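Local atomic coordinates of FAD-dependent pyridine nucleotide-disulphide oxidoreductase (Desulfovibrio vulgaris, PDB entry 3IWA), a protein that probably uses FAD and a pyridine nucleotide to catalyse redox reactions, as a dimeric member of the pyridine nucleotide-disulphide oxidoreductase family. Residues A352-V356 against E357-R361; N417-A420 against T421-S425; G454-A457 against D458-A462. One frame throughout, in Å; residues are numbered along the deposited sequence.

Contact 1 (A352-V356 against E357-R361); sequences AGLTV and EGALR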
loop_
_atom_site.group_PDB
_atom_site.type_symbol
_atom_site.label_atom_id
_atom_site.label_comp_id
_atom_site.label_asym_id
_atom_site.label_seq_id
_atom_site.Cartn_x
_atom_site.Cartn_y
_atom_site.Cartn_z
ATOM N N ALA A 352 3.934 -4.435 -10.076
ATOM C CA ALA A 352 4.059 -3.070 -10.562
ATOM C C ALA A 352 5.463 -2.898 -11.037
ATOM O O ALA A 352 6.346 -3.499 -10.488
ATOM C CB ALA A 352 3.742 -2.031 -9.475
ATOM N N GLY A 353 5.661 -2.068 -12.045
ATOM C CA GLY A 353 6.974 -1.785 -12.536
ATOM C C GLY A 353 7.498 -2.960 -13.362
ATOM O O GLY A 353 6.727 -3.771 -13.896
ATOM N N LEU A 354 8.817 -3.057 -13.419
ATOM C CA LEU A 354 9.486 -4.036 -14.261
ATOM C C LEU A 354 9.702 -5.371 -13.589
ATOM O O LEU A 354 9.916 -5.448 -12.378
ATOM C CB LEU A 354 10.838 -3.509 -14.689
ATOM C CG LEU A 354 10.838 -2.132 -15.316
ATOM C CD1 LEU A 354 12.264 -1.671 -15.556
ATOM C CD2 LEU A 354 10.021 -2.161 -16.588
ATOM N N THR A 355 9.633 -6.427 -14.391
ATOM C CA THR A 355 10.090 -7.730 -13.958
ATOM C C THR A 355 11.595 -7.738 -14.189
ATOM O O THR A 355 12.099 -6.895 -14.868
ATOM C CB THR A 355 9.455 -8.883 -14.773
ATOM O OG1 THR A 355 9.962 -8.853 -16.116
ATOM C CG2 THR A 355 7.889 -8.818 -14.767
ATOM N N VAL A 356 12.302 -8.704 -13.630
ATOM C CA VAL A 356 13.742 -8.815 -13.829
ATOM C C VAL A 356 14.124 -8.930 -15.339
ATOM O O VAL A 356 14.997 -8.202 -15.832
ATOM C CB VAL A 356 14.343 -10.006 -12.987
ATOM C CG1 VAL A 356 13.635 -11.370 -13.265
ATOM C CG2 VAL A 356 15.859 -10.118 -13.225
ATOM N N GLU A 357 13.424 -9.800 -16.057
ATOM C CA GLU A 357 13.666 -9.992 -17.489
ATOM C C GLU A 357 13.366 -8.687 -18.241
ATOM O O GLU A 357 14.119 -8.265 -19.118
ATOM C CB GLU A 357 12.794 -11.140 -18.048
ATOM C CG GLU A 357 13.043 -12.552 -17.405
ATOM C CD GLU A 357 12.211 -12.861 -16.110
ATOM O OE1 GLU A 357 11.428 -11.990 -15.615
ATOM O OE2 GLU A 357 12.365 -14.007 -15.582
ATOM N N GLY A 358 12.271 -8.034 -17.850
ATOM C CA GLY A 358 11.944 -6.719 -18.352
ATOM C C GLY A 358 13.019 -5.697 -18.064
ATOM O O GLY A 358 13.351 -4.892 -18.914
ATOM N N ALA A 359 13.545 -5.691 -16.848
ATOM C CA ALA A 359 14.603 -4.726 -16.518
ATOM C C ALA A 359 15.873 -5.088 -17.295
ATOM O O ALA A 359 16.565 -4.219 -17.802
ATOM C CB ALA A 359 14.868 -4.665 -14.997
ATOM N N LEU A 360 16.162 -6.377 -17.413
ATOM C CA LEU A 360 17.335 -6.797 -18.200
ATOM C C LEU A 360 17.142 -6.395 -19.638
ATOM O O LEU A 360 18.073 -5.879 -20.249
ATOM C CB LEU A 360 17.640 -8.285 -18.089
ATOM C CG LEU A 360 18.072 -8.793 -16.694
ATOM C CD1 LEU A 360 17.935 -10.343 -16.615
ATOM C CD2 LEU A 360 19.465 -8.356 -16.292
ATOM N N ARG A 361 15.930 -6.562 -20.172
ATOM C CA ARG A 361 15.695 -6.193 -21.594
ATOM C C ARG A 361 15.935 -4.683 -21.820
ATOM O O ARG A 361 16.424 -4.292 -22.861
ATOM C CB ARG A 361 14.313 -6.662 -22.125
HETATM O O HOH W 1 9.108 -11.079 -17.407
#
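Thr355 caps the helix that Val356 and Glu357 begin. It is the N-cap residue, in the dimerisation domain, where the chain turns from strand 348-353 into helix 356-361. Its OG1 accepts from Gly358 N at 3.0 Å, with an N-H...O angle of 160°. The side chain is turned so that OG1 sits between its own backbone N and carbonyl carbon (chi1 69°), facing the first turn. Thr355 O takes Ala359 N at 2.7 Å, so the residue grips the turn through both side chain and backbone. The next bond, Leu360 N to Val356 O, continues the helix. Two apolar pairs flank the cap. Leu354 CD1 rests 4.0 Å from Ala359 CB. Val356 and Leu360 lie side by side and point the same way. Glu357 folds back at chi2 (87°), which brings its carboxylate beside Val356 CG1. Its OE2 accepts from Lys202 N, which ties the helix start to another part of the chain. Farther out, Gln403 of strand 399-406 touches Thr355 and donates through NE2 to Leu354 O. One water links the cap residue to Glu357: it accepts from Thr355 OG1 at 2.7 Å and donates to Glu357 OE1 at 3.1 Å.

Contact 2 (N417-A420 against T421-S425); sequences NAVA and TMLAS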
loop_
_atom_site.group_PDB
_atom_site.type_symbol
_atom_site.label_atom_id
_atom_site.label_comp_id
_atom_site.label_asym_id
_atom_site.label_seq_id
_atom_site.Cartn_x
_atom_site.Cartn_y
_atom_site.Cartn_z
ATOM N N ASN A 417 0.725 -2.731 -3.106
ATOM C CA ASN A 417 0.299 -1.324 -3.098
ATOM C C ASN A 417 1.290 -0.437 -2.412
ATOM O O ASN A 417 1.572 0.647 -2.889
ATOM C CB ASN A 417 -1.019 -1.149 -2.347
ATOM C CG ASN A 417 -2.241 -1.341 -3.225
ATOM O OD1 ASN A 417 -2.137 -1.526 -4.443
ATOM N ND2 ASN A 417 -3.422 -1.267 -2.600
ATOM N N ALA A 418 1.799 -0.902 -1.267
ATOM C CA ALA A 418 2.748 -0.119 -0.478
ATOM C C ALA A 418 3.896 0.316 -1.334
ATOM O O ALA A 418 4.344 1.459 -1.232
ATOM C CB ALA A 418 3.265 -0.905 0.739
ATOM N N VAL A 419 4.415 -0.606 -2.131
ATOM C CA VAL A 419 5.558 -0.318 -2.958
ATOM C C VAL A 419 5.173 0.361 -4.293
ATOM O O VAL A 419 5.893 1.245 -4.769
ATOM C CB VAL A 419 6.374 -1.619 -3.194
ATOM C CG1 VAL A 419 7.504 -1.354 -4.127
ATOM C CG2 VAL A 419 6.847 -2.234 -1.836
ATOM N N ALA A 420 4.045 -0.020 -4.874
ATOM C CA ALA A 420 3.607 0.518 -6.188
ATOM C C ALA A 420 3.470 2.042 -6.196
ATOM O O ALA A 420 3.896 2.730 -7.154
ATOM C CB ALA A 420 2.272 -0.154 -6.642
ATOM N N THR A 421 2.880 2.585 -5.129
ATOM C CA THR A 421 2.743 4.027 -5.017
ATOM C C THR A 421 4.068 4.730 -4.716
ATOM O O THR A 421 4.172 5.954 -4.863
ATOM C CB THR A 421 1.716 4.420 -3.961
ATOM O OG1 THR A 421 2.130 3.947 -2.654
ATOM C CG2 THR A 421 0.345 3.839 -4.343
ATOM N N MET A 422 5.082 3.958 -4.327
ATOM C CA MET A 422 6.408 4.500 -4.107
ATOM C C MET A 422 7.212 4.536 -5.415
ATOM O O MET A 422 8.134 5.341 -5.518
ATOM C CB MET A 422 7.208 3.665 -3.062
ATOM C CG MET A 422 6.533 3.327 -1.683
ATOM S SD MET A 422 7.488 2.242 -0.525
ATOM C CE MET A 422 8.921 3.265 -0.590
ATOM N N LEU A 423 6.932 3.641 -6.385
ATOM C CA LEU A 423 7.874 3.456 -7.533
ATOM C C LEU A 423 8.183 4.732 -8.294
ATOM O O LEU A 423 9.331 4.977 -8.617
ATOM C CB LEU A 423 7.416 2.387 -8.522
ATOM C CG LEU A 423 7.414 0.963 -7.957
ATOM C CD1 LEU A 423 6.832 -0.037 -8.981
ATOM C CD2 LEU A 423 8.796 0.548 -7.513
ATOM N N ALA A 424 7.172 5.559 -8.538
ATOM C CA ALA A 424 7.361 6.824 -9.268
ATOM C C ALA A 424 8.310 7.788 -8.567
ATOM O O ALA A 424 8.920 8.594 -9.219
ATOM C CB ALA A 424 6.000 7.527 -9.520
ATOM N N SER A 425 8.440 7.700 -7.246
ATOM C CA SER A 425 9.387 8.559 -6.504
ATOM C C SER A 425 10.829 8.027 -6.497
ATOM O O SER A 425 11.694 8.607 -5.859
ATOM C CB SER A 425 8.901 8.756 -5.068
ATOM O OG SER A 425 7.710 9.536 -5.080
HETATM O O HOH W 2 4.425 5.092 -7.992
#
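Thr421 N donates to Asn417 O at 3.2 Å, a nearly straight bond (175°) in the last turns of helix 409-423. This helix belongs to the dimerisation domain and lies against the second subunit. The Thr421 hydroxyl points back along the helix, with OG1 between its own N and carbonyl carbon (chi1 62°). Its hydrogen-bond partner is Ala418 O of the second subunit, and Thr421 also packs on Thr421 of that subunit. Asn417 OD1 accepts from Val438 N, and ND2 donates to Ala414 O, both of the second subunit. At Met422 the helical pattern tightens. Its N reaches Val419 O at 2.9 Å, three residues back, from above the carbonyl plane. The Met422 side chain runs back beside Ala418 O, with SD 3.3 Å from that oxygen. Leu423 N donates to Ala420 O at 3.3 Å and weakly to Val419 O. Met422 and Leu423 both use an oxygen three residues back, and the helix is weakly bonded. The Leu423 side chain crosses that of Val419, with CD2 4.1 Å from CG1. At Ala424 a water takes over: it accepts from Ala424 N at 2.8 Å and donates to Ala420 O at 2.6 Å.

Contact 3 (G454-A457 against D458-A462); sequences GNVA and DNVLA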
loop_
_atom_site.group_PDB
_atom_site.type_symbol
_atom_site.label_atom_id
_atom_site.label_comp_id
_atom_site.label_asym_id
_atom_site.label_seq_id
_atom_site.Cartn_x
_atom_site.Cartn_y
_atom_site.Cartn_z
ATOM N N GLY A 454 13.457 -5.742 1.309
ATOM C CA GLY A 454 14.472 -4.683 1.236
ATOM C C GLY A 454 15.785 -5.048 1.948
ATOM O O GLY A 454 16.858 -4.708 1.486
ATOM N N ASN A 455 15.691 -5.768 3.057
ATOM C CA ASN A 455 16.888 -6.209 3.793
ATOM C C ASN A 455 17.668 -7.298 3.026
ATOM O O ASN A 455 18.893 -7.202 2.895
ATOM C CB ASN A 455 16.505 -6.703 5.194
ATOM C CG ASN A 455 15.890 -5.578 6.084
ATOM O OD1 ASN A 455 15.928 -4.377 5.774
ATOM N ND2 ASN A 455 15.338 -5.995 7.179
ATOM N N VAL A 456 16.953 -8.298 2.503
ATOM C CA VAL A 456 17.566 -9.312 1.651
ATOM C C VAL A 456 18.220 -8.719 0.403
ATOM O O VAL A 456 19.330 -9.094 0.051
ATOM C CB VAL A 456 16.591 -10.413 1.240
ATOM C CG1 VAL A 456 17.279 -11.365 0.268
ATOM C CG2 VAL A 456 16.063 -11.149 2.456
ATOM N N ALA A 457 17.588 -7.732 -0.222
ATOM C CA ALA A 457 18.179 -7.058 -1.381
ATOM C C ALA A 457 19.444 -6.224 -1.063
ATOM O O ALA A 457 20.383 -6.123 -1.865
ATOM C CB ALA A 457 17.123 -6.170 -2.024
ATOM N N ASP A 458 19.428 -5.541 0.073
ATOM C CA ASP A 458 20.609 -4.823 0.544
ATOM C C ASP A 458 21.728 -5.840 0.844
ATOM O O ASP A 458 22.881 -5.601 0.514
ATOM C CB ASP A 458 20.253 -3.992 1.779
ATOM C CG ASP A 458 21.467 -3.420 2.492
ATOM O OD1 ASP A 458 22.458 -3.022 1.864
ATOM O OD2 ASP A 458 21.396 -3.335 3.712
ATOM N N ASN A 459 21.360 -6.975 1.434
ATOM C CA ASN A 459 22.292 -8.086 1.620
ATOM C C ASN A 459 22.810 -8.712 0.292
ATOM O O ASN A 459 24.032 -8.916 0.115
ATOM C CB ASN A 459 21.658 -9.173 2.509
ATOM C CG ASN A 459 21.515 -8.735 3.960
ATOM O OD1 ASN A 459 22.050 -7.707 4.369
ATOM N ND2 ASN A 459 20.758 -9.494 4.724
ATOM N N VAL A 460 21.897 -9.025 -0.640
ATOM C CA VAL A 460 22.331 -9.547 -1.948
ATOM C C VAL A 460 23.272 -8.539 -2.608
ATOM O O VAL A 460 24.334 -8.920 -3.053
ATOM C CB VAL A 460 21.172 -9.931 -2.885
ATOM C CG1 VAL A 460 21.700 -10.174 -4.323
ATOM C CG2 VAL A 460 20.450 -11.142 -2.365
ATOM N N LEU A 461 22.944 -7.254 -2.612
ATOM C CA LEU A 461 23.857 -6.249 -3.209
ATOM C C LEU A 461 25.224 -6.025 -2.498
ATOM O O LEU A 461 26.136 -5.414 -3.068
ATOM C CB LEU A 461 23.148 -4.890 -3.369
ATOM C CG LEU A 461 21.918 -4.770 -4.301
ATOM C CD1 LEU A 461 21.345 -3.351 -4.293
ATOM C CD2 LEU A 461 22.252 -5.186 -5.716
ATOM N N ALA A 462 25.369 -6.478 -1.259
ATOM C CA ALA A 462 26.617 -6.269 -0.514
ATOM C C ALA A 462 27.544 -7.488 -0.704
ATOM O O ALA A 462 28.751 -7.340 -0.921
ATOM C CB ALA A 462 26.321 -6.029 0.982
#
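Gly454 to Ala457 are joined to Asp458 to Leu461 by four i to i+4 bonds within helix 449-461. Asp458 N meets Gly454 O at 3.0 Å, and Asn459 N meets Asn455 O at 2.9 Å. The Val460 N to Val456 O bond is the shortest of the four, at 2.7 Å, and Leu461 N donates to Ala457 O at 2.9 Å. The N-H...O angles lie between 158° and 165°. After Leu461 the pattern changes, and Ala462 N turns to Asn459 O, three residues back.

Val456 CG1 meets Val460 CG2 at 4.1 Å, one turn apart. In Val456, CG1 is anti to the backbone N (chi1 176°), which carries it forward to this neighbour. Val456, Ala457 and Leu461 face the antiparallel sheet: Val456 packs on Val369 and Val371 of strand 366-372, Ala457 on Leu390 and Val392 of strand 386-393, and Leu461 on Val392 as well. The Leu461 side chain passes back beside Ala457 O, with CG 3.2 Å from it.

Asp458 bridges its own chain and the second subunit through two salt bridges, OD1 with Arg397 and OD2 with Arg320 of the second subunit. These charges probably favour its ionised form. Asn455 OD1 bonds to Ser433 OG within its own chain, whereas Asn459 OD1 has a weak bond to Arg21 of the second subunit. Asn459 holds its amide carbon CG 3.2 Å from Asn455 O. The whole is an amphipathic helix: one side packs on the antiparallel sheet of the dimerisation fold, and polar groups reach the second subunit.

Overall arrangement
In chain order, contact 1 starts on a strand of the antiparallel sheet, while the helices of contacts 2 and 3 pack against it. Contacts 1 and 2 meet directly, although their centres are 15 Å apart. Ala352 CB lies 3.7 Å from both Ala420 CB and Leu423 CD1, so the end of strand 348-353 packs on helix 409-423. The centre of contact 3 is about 18 Å from that of contact 1 and 19 Å from that of contact 2, with nearest atoms about 11 Å and 8 Å away. Contacts 2 and 3 both reach the second subunit; contact 1 does not. No FAD or nucleotide is modelled, so none can be placed against a bound cofactor.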